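Local coordinates for hypothetical protein (Bacteroides thetaiotaomicron, PDB 2OBB) that binds a magnesium ion and is probably a hydrolase of the haloacid dehalogenase type, although its substrate is not known, at residues T5-F10 against I44-R49; D11-E16 against F94-N99; N72-E77 against R87-D92. All blocks are in the same frame, centred on the assembly; numbering follows the deposited sequence.

A parallel sheet with an inner strand that leads to a metal site shows how one scaffold asks for different chemistry at different places. Interaction 1 is the buried core: backbone bonds join two inner strands, with apolar side chains on both faces, and it ends at magnesium. Interaction 2 joins the loop after strand 5-8 to the end of strand 93-95, its neighbour in the sheet, mainly through metal coordination and one side-chain bond; it is buried but hydrated on one side. Interaction 3, only partly buried, relies on a carboxylate gripping a loop amide, and it lies within the chain loop closed by interaction 2. All three touch the second subunit.

Interaction 1 of 3, residues T5-F10 against I44-R49. With MG (magnesium ion), chain B.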
loop_
_atom_site.group_PDB
_atom_site.type_symbol
_atom_site.label_atom_id
_atom_site.label_comp_id
_atom_site.label_asym_id
_atom_site.label_seq_id
_atom_site.Cartn_x
_atom_site.Cartn_y
_atom_site.Cartn_z
ATOM N N THR A 5 -1.982 -10.391 -8.757
ATOM C CA THR A 5 -2.027 -10.661 -7.338
ATOM C C THR A 5 -2.300 -9.349 -6.622
ATOM O O THR A 5 -1.492 -8.425 -6.662
ATOM C CB THR A 5 -0.689 -11.243 -6.868
ATOM O OG1 THR A 5 -0.391 -12.421 -7.626
ATOM C CG2 THR A 5 -0.740 -11.585 -5.371
ATOM N N ILE A 6 -3.434 -9.277 -5.948
ATOM C CA ILE A 6 -3.928 -8.044 -5.357
ATOM C C ILE A 6 -3.882 -8.201 -3.842
ATOM O O ILE A 6 -4.488 -9.147 -3.315
ATOM C CB ILE A 6 -5.360 -7.806 -5.815
ATOM C CG1 ILE A 6 -5.406 -7.758 -7.366
ATOM C CG2 ILE A 6 -5.933 -6.545 -5.193
ATOM C CD1 ILE A 6 -6.760 -7.603 -7.940
ATOM N N ALA A 7 -3.173 -7.288 -3.153
ATOM C CA ALA A 7 -3.176 -7.248 -1.702
ATOM C C ALA A 7 -4.342 -6.389 -1.240
ATOM O O ALA A 7 -4.470 -5.258 -1.682
ATOM C CB ALA A 7 -1.874 -6.673 -1.188
ATOM N N VAL A 8 -5.192 -6.914 -0.366
ATOM C CA VAL A 8 -6.335 -6.140 0.100
ATOM C C VAL A 8 -6.312 -5.969 1.607
ATOM O O VAL A 8 -6.271 -6.951 2.377
ATOM C CB VAL A 8 -7.710 -6.739 -0.348
ATOM C CG1 VAL A 8 -8.878 -5.692 -0.132
ATOM C CG2 VAL A 8 -7.650 -7.185 -1.806
ATOM N N ASP A 9 -6.366 -4.715 2.032
ATOM C CA ASP A 9 -6.425 -4.413 3.450
ATOM C C ASP A 9 -7.789 -4.831 3.998
ATOM O O ASP A 9 -8.728 -5.040 3.235
ATOM C CB ASP A 9 -6.170 -2.937 3.653
ATOM C CG ASP A 9 -6.323 -2.512 5.076
ATOM O OD1 ASP A 9 -5.667 -3.106 5.937
ATOM O OD2 ASP A 9 -7.076 -1.547 5.338
ATOM N N PHE A 10 -7.899 -4.974 5.315
ATOM C CA PHE A 10 -9.173 -5.320 5.877
ATOM C C PHE A 10 -9.891 -4.107 6.477
ATOM O O PHE A 10 -10.890 -3.638 5.886
ATOM C CB PHE A 10 -9.034 -6.454 6.893
ATOM C CG PHE A 10 -10.347 -6.962 7.418
ATOM C CD1 PHE A 10 -11.261 -7.592 6.567
ATOM C CD2 PHE A 10 -10.666 -6.845 8.771
ATOM C CE1 PHE A 10 -12.485 -8.096 7.057
ATOM C CE2 PHE A 10 -11.900 -7.344 9.269
ATOM C CZ PHE A 10 -12.801 -7.966 8.409
ATOM N N ILE A 44 -4.911 -11.517 -1.794
ATOM C CA ILE A 44 -4.180 -11.814 -0.577
ATOM C C ILE A 44 -4.620 -10.823 0.477
ATOM O O ILE A 44 -4.551 -9.628 0.259
ATOM C CB ILE A 44 -2.647 -11.726 -0.784
ATOM C CG1 ILE A 44 -2.192 -12.760 -1.820
ATOM C CG2 ILE A 44 -1.902 -11.931 0.530
ATOM C CD1 ILE A 44 -0.678 -12.786 -1.986
ATOM N N LEU A 45 -5.075 -11.321 1.620
ATOM C CA LEU A 45 -5.385 -10.446 2.737
ATOM C C LEU A 45 -4.097 -9.861 3.302
ATOM O O LEU A 45 -3.119 -10.592 3.531
ATOM C CB LEU A 45 -6.182 -11.185 3.794
ATOM C CG LEU A 45 -6.781 -10.316 4.901
ATOM C CD1 LEU A 45 -7.770 -9.265 4.338
ATOM C CD2 LEU A 45 -7.468 -11.257 5.904
ATOM N N TRP A 46 -4.088 -8.540 3.483
ATOM C CA TRP A 46 -2.884 -7.811 3.893
ATOM C C TRP A 46 -3.276 -6.866 5.002
ATOM O O TRP A 46 -3.763 -5.764 4.737
ATOM C CB TRP A 46 -2.347 -7.039 2.686
ATOM C CG TRP A 46 -0.963 -6.432 2.742
ATOM C CD1 TRP A 46 -0.606 -5.253 2.184
ATOM C CD2 TRP A 46 0.247 -6.974 3.345
ATOM N NE1 TRP A 46 0.730 -5.013 2.393
ATOM C CE2 TRP A 46 1.279 -6.048 3.096
ATOM C CE3 TRP A 46 0.546 -8.138 4.069
ATOM C CZ2 TRP A 46 2.610 -6.254 3.517
ATOM C CZ3 TRP A 46 1.852 -8.342 4.502
ATOM C CH2 TRP A 46 2.880 -7.394 4.215
ATOM N N SER A 47 -3.086 -7.322 6.243
ATOM C CA SER A 47 -3.575 -6.646 7.432
ATOM C C SER A 47 -2.540 -6.663 8.546
ATOM O O SER A 47 -1.763 -7.614 8.671
ATOM C CB SER A 47 -4.826 -7.364 7.916
ATOM O OG SER A 47 -5.396 -6.700 9.016
ATOM N N VAL A 48 -2.524 -5.617 9.369
ATOM C CA VAL A 48 -1.700 -5.634 10.559
ATOM C C VAL A 48 -2.242 -6.676 11.549
ATOM O O VAL A 48 -1.539 -7.064 12.476
ATOM C CB VAL A 48 -1.539 -4.220 11.229
ATOM C CG1 VAL A 48 -0.747 -3.281 10.314
ATOM C CG2 VAL A 48 -2.902 -3.621 11.633
ATOM N N ARG A 49 -3.486 -7.123 11.339
ATOM C CA ARG A 49 -4.060 -8.238 12.113
ATOM C C ARG A 49 -3.156 -9.491 12.048
ATOM O O ARG A 49 -2.698 -9.890 10.956
ATOM C CB ARG A 49 -5.474 -8.582 11.614
ATOM C CG ARG A 49 -6.554 -7.575 12.021
ATOM C CD ARG A 49 -7.921 -7.865 11.371
ATOM N NE ARG A 49 -8.954 -6.893 11.751
ATOM C CZ ARG A 49 -9.914 -7.096 12.656
ATOM N NH1 ARG A 49 -10.012 -8.253 13.307
ATOM N NH2 ARG A 49 -10.792 -6.127 12.918
HETATM MG MG MG B . -7.232 -0.033 6.780
HETATM O O HOH W 1 -3.790 -3.095 8.295
HETATM O O HOH W 2 -6.712 -4.412 8.490
HETATM O O HOH W 3 -6.233 -1.095 8.174
HETATM O O HOH W 4 -5.239 0.260 6.095
HETATM O O HOH W 5 -7.380 1.685 8.006
#
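The beta-alpha-beta crossover from strand 5-8 through helix 29-38 to strand 42-45 brings two inner strands of the parallel sheet side by side. Ile44 N reaches Ile6 O at 2.8 Å in the plane of that carbonyl, and Val8 N meets Ile44 O at 2.9 Å almost along the C=O axis. The last bond is bent differently: Trp46 N, 2.9 Å from Val8 O, stands 47° above the carbonyl plane. On one face of the sheet Ala7 CB lies 3.9 Å from Trp46 CD1; on the other, Leu45 turns CD1 back against Val8 O and Phe10 CB.

After Val8, Asp9 opens a DxDx(T/V) sequence like that of haloacid dehalogenase-type enzymes. With CG anti to the backbone N (chi1 175°), Asp9 OD2 binds the magnesium ion at 2.1 Å and is also hydrogen-bonded to Thr13 OG1. OD1 accepts from three waters, one held by Val48 N and another shared with Ser47 OG. Asp9 OD1 also lies 3.5 Å from a second acceptor, Trp46 O; Lys88 NZ of the second subunit bonds to both oxygens and probably eases their repulsion.

Ser47 OG accepts from Arg49 N at 3.0 Å, closing an ST turn. Arg49 then brings its NE to the edge of the Phe10 ring, where Arg49 NE is 3.4 Å from Phe10 CD2, while CE2 lies over one face of the guanidinium, the planes being 85° apart. The far end of that group is fixed by a salt bridge to Asp11 and a bond to Leu53 O.

Interaction 2 of 3, residues D11-E16 against F94-N99; sequences DGTIVE and FIDDRN. With MG (magnesium ion), chain B.
Around the magnesium ion the two segments press together on one side and give way to metal-bound waters on the other. On the tight side Asp11 binds the metal through its backbone O at 1.9 Å, its carboxylate being turned away to a salt bridge with Arg49. Asp97 OD1 completes the protein share of this contact at 2.1 Å, and Asp9 OD2 supplies another ligand. Asp97 takes the crowded rotamer, CG between the backbone N and the carbonyl carbon (chi1 63°), with Asp97 CB only 3.2 Å from Gly12 O. A side chain on Gly12 would run into Asp97 OD2, and the backbone angles there by themselves call for glycine.

This is the DxDx(T/V) loop as in haloacid dehalogenase-type enzymes, whose second aspartate likewise offers its carbonyl to the metal. At the end of the sequence, Thr13 OG1 is hydrogen-bonded to Asp9 OD2 and accepts from Asp97 N at 3.1 Å, along a bent path (136°). Thr13 CG2 rests 3.9 Å from Ile95 CG2. An alanine here would lack OG1 and CG2, and would probably cost Asp9 OD2 and Asp97 N the hydroxyl they share and slacken the packing on Ile95.

The loose side is hydrated. Water 5, on the metal, donates to Asp97 OD2 at 2.6 Å and accepts from Arg98 NE at 3.2 Å, in the guanidinium plane. Water 4 donates to Asp96 OD1 at 2.5 Å. That oxygen also accepts from Arg98 N, nearly straight (166°), in an Asx turn, while OD2 of Asp96 pairs with Lys88 of the second subunit.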
loop_
_atom_site.group_PDB
_atom_site.type_symbol
_atom_site.label_atom_id
_atom_site.label_comp_id
_atom_site.label_asym_id
_atom_site.label_seq_id
_atom_site.Cartn_x
_atom_site.Cartn_y
_atom_site.Cartn_z
ATOM N N ASP A 11 -9.408 -3.604 7.628
ATOM C CA ASP A 11 -10.101 -2.514 8.322
ATOM C C ASP A 11 -10.047 -1.171 7.585
ATOM O O ASP A 11 -8.959 -0.655 7.262
ATOM C CB ASP A 11 -9.582 -2.332 9.744
ATOM C CG ASP A 11 -9.573 -3.621 10.533
ATOM O OD1 ASP A 11 -10.629 -4.014 11.074
ATOM O OD2 ASP A 11 -8.491 -4.238 10.613
ATOM N N GLY A 12 -11.227 -0.604 7.339
ATOM C CA GLY A 12 -11.347 0.646 6.598
ATOM C C GLY A 12 -11.413 0.420 5.094
ATOM O O GLY A 12 -11.639 1.357 4.336
ATOM N N THR A 13 -11.200 -0.827 4.672
ATOM C CA THR A 13 -11.147 -1.184 3.268
ATOM C C THR A 13 -12.279 -2.119 2.855
ATOM O O THR A 13 -12.990 -1.838 1.906
ATOM C CB THR A 13 -9.787 -1.840 2.909
ATOM O OG1 THR A 13 -8.728 -0.959 3.286
ATOM C CG2 THR A 13 -9.677 -2.137 1.399
ATOM N N ILE A 14 -12.392 -3.262 3.542
ATOM C CA ILE A 14 -13.459 -4.231 3.318
ATOM C C ILE A 14 -14.615 -3.954 4.306
ATOM O O ILE A 14 -15.799 -4.127 3.959
ATOM C CB ILE A 14 -12.929 -5.697 3.479
ATOM C CG1 ILE A 14 -11.931 -6.060 2.361
ATOM C CG2 ILE A 14 -14.080 -6.725 3.466
ATOM C CD1 ILE A 14 -11.320 -7.440 2.499
ATOM N N VAL A 15 -14.261 -3.547 5.545
ATOM C CA VAL A 15 -15.251 -3.153 6.554
ATOM C C VAL A 15 -14.942 -1.763 7.081
ATOM O O VAL A 15 -13.804 -1.328 6.996
ATOM C CB VAL A 15 -15.304 -4.145 7.743
ATOM C CG1 VAL A 15 -15.848 -5.469 7.285
ATOM C CG2 VAL A 15 -13.906 -4.316 8.398
ATOM N N GLU A 16 -15.943 -1.075 7.640
ATOM C CA GLU A 16 -15.684 0.137 8.414
ATOM C C GLU A 16 -14.665 -0.190 9.496
ATOM O O GLU A 16 -14.648 -1.309 10.021
ATOM C CB GLU A 16 -16.929 0.648 9.123
ATOM C CG GLU A 16 -18.163 0.579 8.325
ATOM C CD GLU A 16 -18.540 1.900 7.770
ATOM O OE1 GLU A 16 -17.741 2.472 6.974
ATOM O OE2 GLU A 16 -19.646 2.362 8.154
ATOM N N PHE A 94 -2.078 -2.931 -4.605
ATOM C CA PHE A 94 -2.458 -2.772 -3.220
ATOM C C PHE A 94 -3.762 -1.964 -3.111
ATOM O O PHE A 94 -3.887 -0.869 -3.646
ATOM C CB PHE A 94 -1.335 -2.087 -2.438
ATOM C CG PHE A 94 -0.068 -2.895 -2.350
ATOM C CD1 PHE A 94 0.882 -2.843 -3.364
ATOM C CD2 PHE A 94 0.160 -3.722 -1.264
ATOM C CE1 PHE A 94 2.077 -3.585 -3.278
ATOM C CE2 PHE A 94 1.365 -4.479 -1.154
ATOM C CZ PHE A 94 2.320 -4.404 -2.153
ATOM N N ILE A 95 -4.732 -2.523 -2.417
ATOM C CA ILE A 95 -5.970 -1.816 -2.148
ATOM C C ILE A 95 -5.971 -1.612 -0.654
ATOM O O ILE A 95 -6.058 -2.582 0.105
ATOM C CB ILE A 95 -7.211 -2.630 -2.599
ATOM C CG1 ILE A 95 -7.094 -2.985 -4.090
ATOM C CG2 ILE A 95 -8.533 -1.840 -2.291
ATOM C CD1 ILE A 95 -8.208 -3.876 -4.614
ATOM N N ASP A 96 -5.882 -0.349 -0.239
ATOM C CA ASP A 96 -5.702 -0.001 1.161
ATOM C C ASP A 96 -6.288 1.391 1.450
ATOM O O ASP A 96 -6.016 2.365 0.727
ATOM C CB ASP A 96 -4.216 0.001 1.444
ATOM C CG ASP A 96 -3.900 -0.184 2.900
ATOM O OD1 ASP A 96 -4.536 0.553 3.687
ATOM O OD2 ASP A 96 -2.956 -0.999 3.219
ATOM N N ASP A 97 -7.077 1.517 2.506
ATOM C CA ASP A 97 -7.720 2.831 2.742
ATOM C C ASP A 97 -6.680 3.847 3.180
ATOM O O ASP A 97 -6.956 5.028 3.183
ATOM C CB ASP A 97 -8.847 2.743 3.754
ATOM C CG ASP A 97 -8.353 2.315 5.117
ATOM O OD1 ASP A 97 -7.708 1.248 5.202
ATOM O OD2 ASP A 97 -8.592 3.050 6.104
ATOM N N ARG A 98 -5.477 3.389 3.526
ATOM C CA ARG A 98 -4.393 4.307 3.914
ATOM C C ARG A 98 -3.434 4.623 2.775
ATOM O O ARG A 98 -2.432 5.286 2.973
ATOM C CB ARG A 98 -3.620 3.804 5.117
ATOM C CG ARG A 98 -4.516 3.670 6.342
ATOM C CD ARG A 98 -3.690 3.217 7.533
ATOM N NE ARG A 98 -4.517 2.834 8.669
ATOM C CZ ARG A 98 -4.083 2.781 9.925
ATOM N NH1 ARG A 98 -2.819 3.085 10.240
ATOM N NH2 ARG A 98 -4.928 2.432 10.871
ATOM N N ASN A 99 -3.753 4.158 1.581
ATOM C CA ASN A 99 -3.057 4.639 0.385
ATOM C C ASN A 99 -3.210 6.132 0.247
ATOM O O ASN A 99 -4.293 6.694 0.463
ATOM C CB ASN A 99 -3.577 3.918 -0.861
ATOM C CG ASN A 99 -3.121 2.456 -0.921
ATOM O OD1 ASN A 99 -2.297 2.027 -0.129
ATOM N ND2 ASN A 99 -3.670 1.708 -1.833
HETATM MG MG MG B . -7.232 -0.033 6.780
HETATM O O HOH W 4 -5.239 0.260 6.095
HETATM O O HOH W 5 -7.380 1.685 8.006
HETATM O O HOH W 3 -6.233 -1.095 8.174
#

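Interaction 3 of 3, residues N72-E77 against R87-D92; sequences NKDYPE and RKLKAD
Asp74 carries this contact by gripping the backbone amide of Lys90. Asp74 OD1 accepts from Lys90 N at 2.8 Å, nearly straight (165°), through the syn lone pair on the side of the other oxygen; OD2 adds a weak, longer bond from the same N-H. The Asp74 and Lys90 side chains cross at about a right angle, with Asp74 OD2 3.4 Å from Lys90 CG and Asp74 OD1 3.5 Å from Leu89 CA. Leu89 CD2 lies 3.6 Å from both Asp74 OD1 and Lys73 C, so that this methyl packs against the backbone of Lys73 and the Asp74 carboxylate.

Further out, Lys90 bends at its last torsion (chi4 75°). Lys90 NZ stops 4.0 Å from Asp74 OD2, too far for a salt bridge but near enough that the positive charge would probably favour the ionised carboxylate. Water 6 donates to Asp74 OD2 at 2.9 Å and accepts weakly from the ammonium group, whose main partner is Gly84 O.

A second shell sets both segments. Glu78 OE2 holds Asp74 N, Asn72 OD1 takes the N-H of Ser47, and Leu89 packs on Ala7 of strand 5-8 and on Trp46. Lys88, fully extended, carries its NZ to Asp9 and Asp96 of the second subunit, so the loop reaches the neighbouring metal site. The two segments belong to the long connection, with no helix in its modelled part, that crosses from strand 70-71 to strand 93-95, the outermost strands of the sheet within this chain, which has the strand order 3-2-1-4 of a Rossmann-like alpha/beta fold.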
loop_
_atom_site.group_PDB
_atom_site.type_symbol
_atom_site.label_atom_id
_atom_site.label_comp_id
_atom_site.label_asym_id
_atom_site.label_seq_id
_atom_site.Cartn_x
_atom_site.Cartn_y
_atom_site.Cartn_z
ATOM N N ASN A 72 -1.450 -12.527 4.552
ATOM C CA ASN A 72 -0.197 -11.939 5.017
ATOM C C ASN A 72 0.991 -12.812 4.644
ATOM O O ASN A 72 2.027 -12.811 5.325
ATOM C CB ASN A 72 -0.240 -11.651 6.529
ATOM C CG ASN A 72 -1.327 -10.648 6.906
ATOM O OD1 ASN A 72 -1.828 -9.903 6.054
ATOM N ND2 ASN A 72 -1.705 -10.631 8.179
ATOM N N LYS A 73 0.817 -13.583 3.582
ATOM C CA LYS A 73 1.933 -14.296 2.987
ATOM C C LYS A 73 1.827 -14.113 1.487
ATOM O O LYS A 73 0.760 -13.727 0.967
ATOM C CB LYS A 73 1.872 -15.788 3.302
ATOM C CG LYS A 73 1.671 -16.188 4.753
ATOM C CD LYS A 73 1.712 -17.713 4.839
ATOM C CE LYS A 73 1.263 -18.230 6.184
ATOM N NZ LYS A 73 1.823 -17.349 7.239
ATOM N N ASP A 74 2.930 -14.387 0.800
ATOM C CA ASP A 74 2.967 -14.326 -0.658
ATOM C C ASP A 74 2.344 -15.557 -1.283
ATOM O O ASP A 74 1.923 -15.532 -2.446
ATOM C CB ASP A 74 4.404 -14.114 -1.167
ATOM C CG ASP A 74 4.775 -12.649 -1.210
ATOM O OD1 ASP A 74 3.884 -11.835 -1.541
ATOM O OD2 ASP A 74 5.930 -12.299 -0.889
ATOM N N TYR A 75 2.294 -16.633 -0.510
ATOM C CA TYR A 75 1.658 -17.872 -0.926
ATOM C C TYR A 75 1.457 -18.737 0.318
ATOM O O TYR A 75 2.308 -18.744 1.214
ATOM C CB TYR A 75 2.470 -18.594 -2.018
ATOM C CG TYR A 75 3.961 -18.668 -1.768
ATOM C CD1 TYR A 75 4.508 -19.709 -1.022
ATOM C CD2 TYR A 75 4.826 -17.711 -2.301
ATOM C CE1 TYR A 75 5.871 -19.791 -0.800
ATOM C CE2 TYR A 75 6.196 -17.785 -2.086
ATOM C CZ TYR A 75 6.709 -18.829 -1.331
ATOM O OH TYR A 75 8.059 -18.918 -1.100
ATOM N N PRO A 76 0.334 -19.469 0.367
ATOM C CA PRO A 76 -0.266 -20.035 1.601
ATOM C C PRO A 76 0.549 -20.973 2.501
ATOM O O PRO A 76 -0.018 -21.499 3.461
ATOM C CB PRO A 76 -1.521 -20.762 1.102
ATOM C CG PRO A 76 -1.726 -20.332 -0.295
ATOM C CD PRO A 76 -0.447 -19.821 -0.834
ATOM N N GLU A 77 1.838 -21.177 2.216
ATOM C CA GLU A 77 2.712 -22.014 3.050
ATOM C C GLU A 77 4.129 -21.438 3.146
ATOM O O GLU A 77 5.099 -22.196 3.269
ATOM C CB GLU A 77 2.801 -23.445 2.490
ATOM C CG GLU A 77 1.499 -24.253 2.472
ATOM C CD GLU A 77 1.296 -25.081 3.741
ATOM O OE1 GLU A 77 0.752 -26.210 3.639
ATOM O OE2 GLU A 77 1.689 -24.608 4.834
ATOM N N ARG A 87 9.685 -8.992 3.661
ATOM C CA ARG A 87 8.610 -8.678 4.590
ATOM C C ARG A 87 7.380 -8.080 3.880
ATOM O O ARG A 87 6.241 -8.462 4.165
ATOM C CB ARG A 87 9.113 -7.759 5.697
ATOM C CG ARG A 87 8.152 -7.637 6.837
ATOM C CD ARG A 87 8.735 -6.819 7.957
ATOM N NE ARG A 87 7.659 -6.273 8.774
ATOM C CZ ARG A 87 7.819 -5.662 9.938
ATOM N NH1 ARG A 87 9.015 -5.493 10.449
ATOM N NH2 ARG A 87 6.765 -5.212 10.591
ATOM N N LYS A 88 7.614 -7.176 2.930
ATOM C CA LYS A 88 6.543 -6.593 2.137
ATOM C C LYS A 88 6.088 -7.623 1.088
ATOM O O LYS A 88 6.922 -8.246 0.437
ATOM C CB LYS A 88 7.050 -5.305 1.461
ATOM C CG LYS A 88 6.003 -4.509 0.707
ATOM C CD LYS A 88 6.615 -3.264 0.068
ATOM C CE LYS A 88 5.620 -2.537 -0.828
ATOM N NZ LYS A 88 6.292 -1.567 -1.772
ATOM N N LEU A 89 4.781 -7.788 0.921
ATOM C CA LEU A 89 4.243 -8.674 -0.111
ATOM C C LEU A 89 4.743 -8.319 -1.502
ATOM O O LEU A 89 4.987 -7.142 -1.810
ATOM C CB LEU A 89 2.722 -8.611 -0.152
ATOM C CG LEU A 89 1.957 -9.189 1.029
ATOM C CD1 LEU A 89 0.491 -9.271 0.669
ATOM C CD2 LEU A 89 2.510 -10.542 1.487
ATOM N N LYS A 90 4.852 -9.326 -2.355
ATOM C CA LYS A 90 5.226 -9.087 -3.735
ATOM C C LYS A 90 4.022 -8.834 -4.647
ATOM O O LYS A 90 4.167 -8.883 -5.869
ATOM C CB LYS A 90 6.085 -10.236 -4.259
ATOM C CG LYS A 90 7.306 -10.441 -3.404
ATOM C CD LYS A 90 8.410 -11.190 -4.159
ATOM C CE LYS A 90 9.729 -11.080 -3.437
ATOM N NZ LYS A 90 9.704 -11.964 -2.260
ATOM N N ALA A 91 2.861 -8.532 -4.072
ATOM C CA ALA A 91 1.643 -8.237 -4.837
ATOM C C ALA A 91 1.835 -7.287 -6.040
ATOM O O ALA A 91 2.717 -6.440 -6.023
ATOM C CB ALA A 91 0.605 -7.670 -3.916
ATOM N N ASP A 92 0.979 -7.388 -7.051
ATOM C CA ASP A 92 1.016 -6.457 -8.206
ATOM C C ASP A 92 0.229 -5.149 -7.954
ATOM O O ASP A 92 0.423 -4.126 -8.651
ATOM C CB ASP A 92 0.435 -7.160 -9.446
ATOM C CG ASP A 92 1.261 -8.371 -9.865
ATOM O OD1 ASP A 92 2.490 -8.207 -10.018
ATOM O OD2 ASP A 92 0.685 -9.475 -9.997
HETATM O O HOH W 6 8.097 -14.226 -0.620
#